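Local coordinates for protein glutamine synthetase (Streptomyces coelicolor, PDB 4BAX) that belongs to the glutamine synthetase family, combining a beta-grasp domain with a larger catalytic domain in an assembly of ten chains, at residues A106-V110 with S236-R241; V176-Q180 with P221-N227; A165-I169 with Q196-A200. One frame throughout, in Å; residues are numbered along the deposited sequence.

All three contacts lie within the catalytic domain and join parts of one mixed sheet and its helices. Contact 1 ties the entry of strand 110-121 to the end of strand 231-236, contact 3 fastens the turn before strand 169-174 to helix 190-210, and contact 2 joins the turn after strand 169-174 to the loop 221-227. Contacts 2 and 3 alternate along the chain, and both are nested inside the loop closed by contact 1. None touch: centre to centre, contact 3 lies about 22 Å from contact 1 and about 25 Å from contact 2, and contacts 1 and 2 are about 35 Å apart. P221 and A200 side chains each lie near a bound sodium ion, not necessarily the same one, at about 13 and 14 Å.

Contact 1. Residues A106-V110 with S236-R241; sequences AQEPV and STKAMR
The carbonyl oxygen of E108 receives R241 NH2 at 2.7 Å in a nearly straight bond (167° at the hydrogen), with E108 O close to the guanidinium plane. A bend at chi3 (-95°) folds the arginine back over the start of its own helix, where one face of the group lies above T237 C and K238 N. V110 stands roughly perpendicular to this side chain, bringing CG2 to 3.8 Å from R241 NH1. One residue earlier, Q107 O takes the bond from K238 N (2.9 Å), a backbone NH of the first helical turn. T237 is the N-cap: its OG1 accepts from M240 N at 3.2 Å and also donates to a water 3.0 Å away. That water bonds in turn to Q107 OE1, while Q107 NE2 reaches C335 O. Beyond P109, V110 and S236 form an antiparallel hydrogen-bonded pair, with V110 N to S236 O at 2.9 Å and S236 N to V110 O at 3.3 Å. The contact thus sits where strand 110-121 begins beside the end of strand 231-236, with helix 323-341 packed on Q107, P109 and T237 and helix 244-253 against M240.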
loop_
_atom_site.group_PDB
_atom_site.type_symbol
_atom_site.label_atom_id
_atom_site.label_comp_id
_atom_site.label_asym_id
_atom_site.label_seq_id
_atom_site.Cartn_x
_atom_site.Cartn_y
_atom_site.Cartn_z
ATOM N N ALA A 106 -23.573 35.016 49.150
ATOM C CA ALA A 106 -24.144 34.574 50.425
ATOM C C ALA A 106 -24.800 33.178 50.373
ATOM O O ALA A 106 -24.742 32.436 51.366
ATOM C CB ALA A 106 -25.154 35.613 50.933
ATOM N N GLN A 107 -25.407 32.820 49.232
ATOM C CA GLN A 107 -26.023 31.495 49.054
ATOM C C GLN A 107 -24.983 30.398 48.835
ATOM O O GLN A 107 -25.276 29.198 48.945
ATOM C CB GLN A 107 -27.069 31.509 47.947
ATOM C CG GLN A 107 -28.209 32.463 48.226
ATOM C CD GLN A 107 -29.367 32.307 47.261
ATOM O OE1 GLN A 107 -29.899 31.211 47.066
ATOM N NE2 GLN A 107 -29.783 33.422 46.667
ATOM N N GLU A 108 -23.766 30.835 48.525
ATOM C CA GLU A 108 -22.623 29.949 48.316
ATOM C C GLU A 108 -22.877 28.858 47.258
ATOM O O GLU A 108 -22.751 27.659 47.535
ATOM C CB GLU A 108 -22.179 29.332 49.640
ATOM C CG GLU A 108 -21.966 30.407 50.702
ATOM C CD GLU A 108 -21.294 29.890 51.954
ATOM O OE1 GLU A 108 -21.141 28.650 52.081
ATOM O OE2 GLU A 108 -20.951 30.726 52.819
ATOM N N PRO A 109 -23.189 29.279 46.026
ATOM C CA PRO A 109 -23.446 28.282 44.984
ATOM C C PRO A 109 -22.181 27.491 44.647
ATOM O O PRO A 109 -21.086 28.058 44.612
ATOM C CB PRO A 109 -23.897 29.138 43.799
ATOM C CG PRO A 109 -23.247 30.472 44.029
ATOM C CD PRO A 109 -23.258 30.659 45.511
ATOM N N VAL A 110 -22.350 26.195 44.396
ATOM C CA VAL A 110 -21.249 25.301 44.062
ATOM C C VAL A 110 -21.665 24.457 42.851
ATOM O O VAL A 110 -22.840 24.105 42.690
ATOM C CB VAL A 110 -20.909 24.400 45.261
ATOM C CG1 VAL A 110 -19.887 23.350 44.892
ATOM C CG2 VAL A 110 -20.409 25.246 46.428
ATOM N N SER A 236 -25.803 23.315 43.871
ATOM C CA SER A 236 -26.376 23.457 45.208
ATOM C C SER A 236 -25.983 24.797 45.817
ATOM O O SER A 236 -25.000 25.428 45.421
ATOM C CB SER A 236 -25.958 22.300 46.147
ATOM O OG SER A 236 -24.614 22.428 46.627
ATOM N N THR A 237 -26.756 25.192 46.820
ATOM C CA THR A 237 -26.469 26.356 47.627
ATOM C C THR A 237 -26.379 25.802 49.037
ATOM O O THR A 237 -26.694 24.627 49.243
ATOM C CB THR A 237 -27.605 27.393 47.579
ATOM O OG1 THR A 237 -28.824 26.785 48.049
ATOM C CG2 THR A 237 -27.781 27.972 46.160
ATOM N N LYS A 238 -25.978 26.633 50.002
ATOM C CA LYS A 238 -25.824 26.188 51.387
ATOM C C LYS A 238 -27.169 25.645 51.895
ATOM O O LYS A 238 -27.224 24.586 52.539
ATOM C CB LYS A 238 -25.346 27.341 52.265
ATOM C CG LYS A 238 -24.964 26.952 53.689
ATOM C CD LYS A 238 -24.621 28.187 54.546
ATOM C CE LYS A 238 -25.815 29.154 54.676
ATOM N NZ LYS A 238 -26.944 28.673 55.545
ATOM N N ALA A 239 -28.247 26.356 51.553
ATOM C CA ALA A 239 -29.603 25.951 51.910
ATOM C C ALA A 239 -30.003 24.606 51.291
ATOM O O ALA A 239 -30.617 23.757 51.948
ATOM C CB ALA A 239 -30.598 27.035 51.506
ATOM N N MET A 240 -29.631 24.396 50.039
ATOM C CA MET A 240 -29.926 23.137 49.370
ATOM C C MET A 240 -29.169 21.968 50.015
ATOM O O MET A 240 -29.692 20.864 50.153
ATOM C CB MET A 240 -29.616 23.245 47.882
ATOM C CG MET A 240 -30.584 24.167 47.162
ATOM S SD MET A 240 -30.022 24.607 45.508
ATOM C CE MET A 240 -30.335 23.049 44.640
ATOM N N ARG A 241 -27.927 22.215 50.408
ATOM C CA ARG A 241 -27.152 21.209 51.126
ATOM C C ARG A 241 -27.706 20.947 52.529
ATOM O O ARG A 241 -27.492 19.882 53.108
ATOM C CB ARG A 241 -25.662 21.552 51.174
ATOM C CG ARG A 241 -25.078 21.972 49.848
ATOM C CD ARG A 241 -23.572 22.182 49.933
ATOM N NE ARG A 241 -23.257 23.599 50.164
ATOM C CZ ARG A 241 -23.314 24.553 49.229
ATOM N NH1 ARG A 241 -23.712 24.266 47.977
ATOM N NH2 ARG A 241 -22.999 25.808 49.546
HETATM O O HOH W 1 -29.961 29.397 48.893
#

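Contact 2. Residues V176-Q180 with P221-N227; sequences VMPGQ and PVKGDWN
A type II beta turn running from M177 to Q180 connects the antiparallel strands 169-174 and 180-188 of a beta hairpin, and the side chains of V176, M177 and Q180 pack on the loop 221-227, where N227 is the most covered residue. The turn is closed by Q180 N bonding to M177 O (2.9 Å), and G179 takes the positive phi (76°) usual at its third position. Q180 then reaches across the contact with an extended side chain: NE2 gives a hydrogen bond to N227 O at 3.1 Å, arriving from above the carbonyl plane instead of along a lone pair. The same nitrogen also bonds to T118 OG1 on strand 110-121, so two oxygens hold the amide end. The amide planes of Q180 and N227 are turned 47° apart, and a water accepts from N227 ND2 at 3.2 Å.

M177 forms the apolar half. With CG anti to the backbone N (chi1 -167°) and chi2 also extended, the side chain passes N227, SD 3.8 Å from N227 O, toward P221 and V222. It runs antiparallel alongside P221; SD lies 4.1 Å from P221 CG, and CE reaches the CG2 branch of V222. Beside it, P178 CD approaches W226 CZ3 at 4.1 Å, the proline set nearly square to the tryptophan side chain. W226 has a further aromatic partner, F128, which it meets edge-to-face, and Q137 OE1 accepts from N227 N. V176 also packs on S46 of a neighbouring subunit, so the turn borders a subunit interface. Within the chain, V176 meets the N227 amide through its branch point, with CB 3.4 Å from ND2, while V176 CG1 lies 3.7 Å from N227 CG.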
loop_
_atom_site.group_PDB
_atom_site.type_symbol
_atom_site.label_atom_id
_atom_site.label_comp_id
_atom_site.label_asym_id
_atom_site.label_seq_id
_atom_site.Cartn_x
_atom_site.Cartn_y
_atom_site.Cartn_z
ATOM N N VAL A 176 -21.150 5.839 26.693
ATOM C CA VAL A 176 -21.988 4.887 25.967
ATOM C C VAL A 176 -21.596 4.697 24.487
ATOM O O VAL A 176 -21.586 3.581 23.978
ATOM C CB VAL A 176 -23.490 5.284 26.073
ATOM C CG1 VAL A 176 -24.362 4.369 25.179
ATOM C CG2 VAL A 176 -23.953 5.242 27.529
ATOM N N MET A 177 -21.270 5.792 23.810
ATOM C CA MET A 177 -20.777 5.741 22.441
ATOM C C MET A 177 -19.289 5.386 22.378
ATOM O O MET A 177 -18.495 5.823 23.211
ATOM C CB MET A 177 -21.028 7.079 21.754
ATOM C CG MET A 177 -20.846 7.011 20.242
ATOM S SD MET A 177 -20.962 8.627 19.458
ATOM C CE MET A 177 -19.820 8.453 18.108
ATOM N N PRO A 178 -18.901 4.573 21.385
ATOM C CA PRO A 178 -17.479 4.247 21.255
ATOM C C PRO A 178 -16.604 5.467 20.995
ATOM O O PRO A 178 -16.914 6.263 20.104
ATOM C CB PRO A 178 -17.448 3.300 20.040
ATOM C CG PRO A 178 -18.761 3.463 19.365
ATOM C CD PRO A 178 -19.729 3.813 20.432
ATOM N N GLY A 179 -15.507 5.574 21.741
ATOM C CA GLY A 179 -14.632 6.722 21.660
ATOM C C GLY A 179 -15.192 7.935 22.369
ATOM O O GLY A 179 -14.631 9.033 22.234
ATOM N N GLN A 180 -16.272 7.737 23.132
ATOM C CA GLN A 180 -16.868 8.811 23.915
ATOM C C GLN A 180 -16.474 8.654 25.362
ATOM O O GLN A 180 -16.521 7.550 25.925
ATOM C CB GLN A 180 -18.392 8.802 23.776
ATOM C CG GLN A 180 -19.088 10.132 24.086
ATOM C CD GLN A 180 -20.578 10.101 23.778
ATOM O OE1 GLN A 180 -21.358 9.398 24.433
ATOM N NE2 GLN A 180 -20.982 10.870 22.770
ATOM N N PRO A 221 -22.408 13.969 17.591
ATOM C CA PRO A 221 -21.352 13.719 16.605
ATOM C C PRO A 221 -21.756 12.702 15.517
ATOM O O PRO A 221 -21.373 12.863 14.355
ATOM C CB PRO A 221 -20.186 13.209 17.469
ATOM C CG PRO A 221 -20.817 12.696 18.692
ATOM C CD PRO A 221 -21.986 13.587 18.945
ATOM N N VAL A 222 -22.536 11.686 15.877
ATOM C CA VAL A 222 -23.099 10.790 14.865
ATOM C C VAL A 222 -24.625 10.810 14.957
ATOM O O VAL A 222 -25.196 10.610 16.036
ATOM C CB VAL A 222 -22.589 9.334 15.045
ATOM C CG1 VAL A 222 -23.157 8.423 13.964
ATOM C CG2 VAL A 222 -21.060 9.283 15.032
ATOM N N LYS A 223 -25.293 10.995 13.819
ATOM C CA LYS A 223 -26.755 11.038 13.830
ATOM C C LYS A 223 -27.354 9.650 14.079
ATOM O O LYS A 223 -26.732 8.626 13.781
ATOM C CB LYS A 223 -27.329 11.665 12.555
ATOM C CG LYS A 223 -27.523 10.651 11.426
ATOM C CD LYS A 223 -27.226 11.218 10.033
ATOM C CE LYS A 223 -27.281 10.101 8.969
ATOM N NZ LYS A 223 -27.191 10.641 7.578
ATOM N N GLY A 224 -28.539 9.620 14.675
ATOM C CA GLY A 224 -29.178 8.356 14.961
ATOM C C GLY A 224 -29.266 7.978 16.424
ATOM O O GLY A 224 -29.346 8.832 17.301
ATOM N N ASP A 225 -29.178 6.685 16.692
ATOM C CA ASP A 225 -29.363 6.198 18.048
ATOM C C ASP A 225 -28.069 6.253 18.835
ATOM O O ASP A 225 -28.033 5.888 20.010
ATOM C CB ASP A 225 -29.905 4.773 18.026
ATOM C CG ASP A 225 -31.377 4.729 17.667
ATOM O OD1 ASP A 225 -32.084 5.734 17.933
ATOM O OD2 ASP A 225 -31.836 3.677 17.167
ATOM N N TRP A 226 -27.002 6.687 18.171
ATOM C CA TRP A 226 -25.720 6.902 18.837
ATOM C C TRP A 226 -25.818 8.046 19.850
ATOM O O TRP A 226 -26.420 9.086 19.597
ATOM C CB TRP A 226 -24.610 7.132 17.800
ATOM C CG TRP A 226 -24.569 6.015 16.799
ATOM C CD1 TRP A 226 -25.153 5.986 15.564
ATOM C CD2 TRP A 226 -23.943 4.742 16.975
ATOM N NE1 TRP A 226 -24.914 4.772 14.955
ATOM C CE2 TRP A 226 -24.171 3.994 15.802
ATOM C CE3 TRP A 226 -23.206 4.168 18.003
ATOM C CZ2 TRP A 226 -23.691 2.706 15.641
ATOM C CZ3 TRP A 226 -22.729 2.882 17.835
ATOM C CH2 TRP A 226 -22.971 2.170 16.666
ATOM N N ASN A 227 -25.198 7.842 21.002
ATOM C CA ASN A 227 -25.344 8.759 22.124
ATOM C C ASN A 227 -24.812 10.165 21.887
ATOM O O ASN A 227 -23.724 10.360 21.338
ATOM C CB ASN A 227 -24.717 8.172 23.388
ATOM C CG ASN A 227 -25.756 7.718 24.390
ATOM O OD1 ASN A 227 -26.778 7.117 24.029
ATOM N ND2 ASN A 227 -25.488 7.972 25.663
HETATM O O HOH W 2 -22.864 9.562 26.441
#

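Contact 3. Residues A165-I169 with Q196-A200; sequences AGLGI and QLWVA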
loop_
_atom_site.group_PDB
_atom_site.type_symbol
_atom_site.label_atom_id
_atom_site.label_comp_id
_atom_site.label_asym_id
_atom_site.label_seq_id
_atom_site.Cartn_x
_atom_site.Cartn_y
_atom_site.Cartn_z
ATOM N N ALA A 165 -1.691 19.987 36.686
ATOM C CA ALA A 165 -2.125 21.384 36.625
ATOM C C ALA A 165 -2.901 21.830 37.884
ATOM O O ALA A 165 -3.108 23.029 38.098
ATOM C CB ALA A 165 -2.962 21.615 35.384
ATOM N N GLY A 166 -3.336 20.864 38.701
ATOM C CA GLY A 166 -4.062 21.176 39.918
ATOM C C GLY A 166 -5.568 21.334 39.826
ATOM O O GLY A 166 -6.225 21.770 40.781
ATOM N N LEU A 167 -6.143 20.927 38.706
ATOM C CA LEU A 167 -7.579 21.077 38.511
ATOM C C LEU A 167 -8.413 20.105 39.344
ATOM O O LEU A 167 -7.954 19.003 39.676
ATOM C CB LEU A 167 -7.923 20.935 37.048
ATOM C CG LEU A 167 -7.073 21.769 36.105
ATOM C CD1 LEU A 167 -7.621 21.564 34.663
ATOM C CD2 LEU A 167 -7.113 23.228 36.554
ATOM N N GLY A 168 -9.617 20.526 39.726
ATOM C CA GLY A 168 -10.449 19.693 40.578
ATOM C C GLY A 168 -11.215 18.670 39.763
ATOM O O GLY A 168 -12.399 18.839 39.439
ATOM N N ILE A 169 -10.521 17.593 39.420
ATOM C CA ILE A 169 -11.137 16.523 38.673
ATOM C C ILE A 169 -11.552 15.472 39.681
ATOM O O ILE A 169 -10.729 15.043 40.491
ATOM C CB ILE A 169 -10.139 15.897 37.691
ATOM C CG1 ILE A 169 -9.481 16.987 36.837
ATOM C CG2 ILE A 169 -10.831 14.851 36.832
ATOM C CD1 ILE A 169 -10.460 17.712 35.947
ATOM N N GLN A 196 -11.520 26.367 35.362
ATOM C CA GLN A 196 -10.802 25.083 35.311
ATOM C C GLN A 196 -11.241 24.217 34.120
ATOM O O GLN A 196 -10.404 23.622 33.438
ATOM C CB GLN A 196 -10.955 24.305 36.636
ATOM C CG GLN A 196 -10.332 24.969 37.877
ATOM C CD GLN A 196 -10.100 24.005 39.055
ATOM O OE1 GLN A 196 -10.244 22.790 38.915
ATOM N NE2 GLN A 196 -9.704 24.552 40.214
ATOM N N LEU A 197 -12.541 24.237 33.824
ATOM C CA LEU A 197 -13.116 23.486 32.709
ATOM C C LEU A 197 -12.574 23.952 31.346
ATOM O O LEU A 197 -12.284 23.119 30.449
ATOM C CB LEU A 197 -14.650 23.574 32.737
ATOM C CG LEU A 197 -15.374 22.857 31.587
ATOM C CD1 LEU A 197 -14.924 21.396 31.480
ATOM C CD2 LEU A 197 -16.896 22.918 31.731
ATOM N N TRP A 198 -12.436 25.275 31.192
ATOM C CA TRP A 198 -11.886 25.826 29.955
ATOM C C TRP A 198 -10.447 25.384 29.768
ATOM O O TRP A 198 -10.031 24.976 28.671
ATOM C CB TRP A 198 -11.973 27.360 29.937
ATOM C CG TRP A 198 -13.247 27.853 29.333
ATOM C CD1 TRP A 198 -14.198 28.662 29.925
ATOM C CD2 TRP A 198 -13.755 27.518 28.047
ATOM N NE1 TRP A 198 -15.247 28.878 29.054
ATOM C CE2 TRP A 198 -15.002 28.183 27.897
ATOM C CE3 TRP A 198 -13.273 26.733 26.989
ATOM C CZ2 TRP A 198 -15.768 28.079 26.725
ATOM C CZ3 TRP A 198 -14.039 26.629 25.830
ATOM C CH2 TRP A 198 -15.267 27.302 25.708
ATOM N N VAL A 199 -9.716 25.403 30.871
ATOM C CA VAL A 199 -8.337 24.994 30.854
ATOM C C VAL A 199 -8.254 23.483 30.608
ATOM O O VAL A 199 -7.426 22.990 29.830
ATOM C CB VAL A 199 -7.622 25.404 32.143
ATOM C CG1 VAL A 199 -6.244 24.778 32.185
ATOM C CG2 VAL A 199 -7.532 26.930 32.237
ATOM N N ALA A 200 -9.156 22.754 31.256
ATOM C CA ALA A 200 -9.209 21.322 31.068
ATOM C C ALA A 200 -9.575 20.954 29.604
ATOM O O ALA A 200 -9.029 19.986 29.047
ATOM C CB ALA A 200 -10.177 20.672 32.081
#
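The chain leaves helix 152-164 through a Schellman motif, in which G166 takes a positive phi (87°), and then bends in an inverse gamma turn centred on G168; L167 and Q196 of helix 190-210 are the nearest pair across the contact, 6.1 Å from CA to CA. The gamma turn's own bond, I169 N to L167 O, is weak. L167, the first residue of the gamma turn, points its side chain toward the helix, while the NH of G168 is directed at the side chain of Q196.

Q196 supplies the polar link. Its CG lies anti to the carbonyl carbon (chi1 -64°) and the rest of the chain is extended, which carries the amide from the helix to the turn, where OE1 accepts from G168 N. The bond is straight (172°), but its modelled length of 2.5 Å is doubtful at this resolution. The other end of the amide, NE2, makes a weak hydrogen bond to E192 OE2 one turn earlier in the same helix. The backbone of G168 is also hydrogen-bonded to that of G186 on strand 180-188, so the turn is bonded both to the helix and to the sheet.

The side chains of L167 and Q196 lie alongside each other, headed opposite ways. CD2 of the leucine rests against the aliphatic part of Q196, 3.9 Å from CG. C162 of helix 152-164 touches both L167 and A200, and F183 of strand 180-188 backs A200, so the contact is buried where two helices meet the sheet. The other methyl lies over the helix backbone as well: L167 CD1 spans the turn from Q196 O to A200, 3.7 Å from A200 CB and 4.3 Å from V199 CG1.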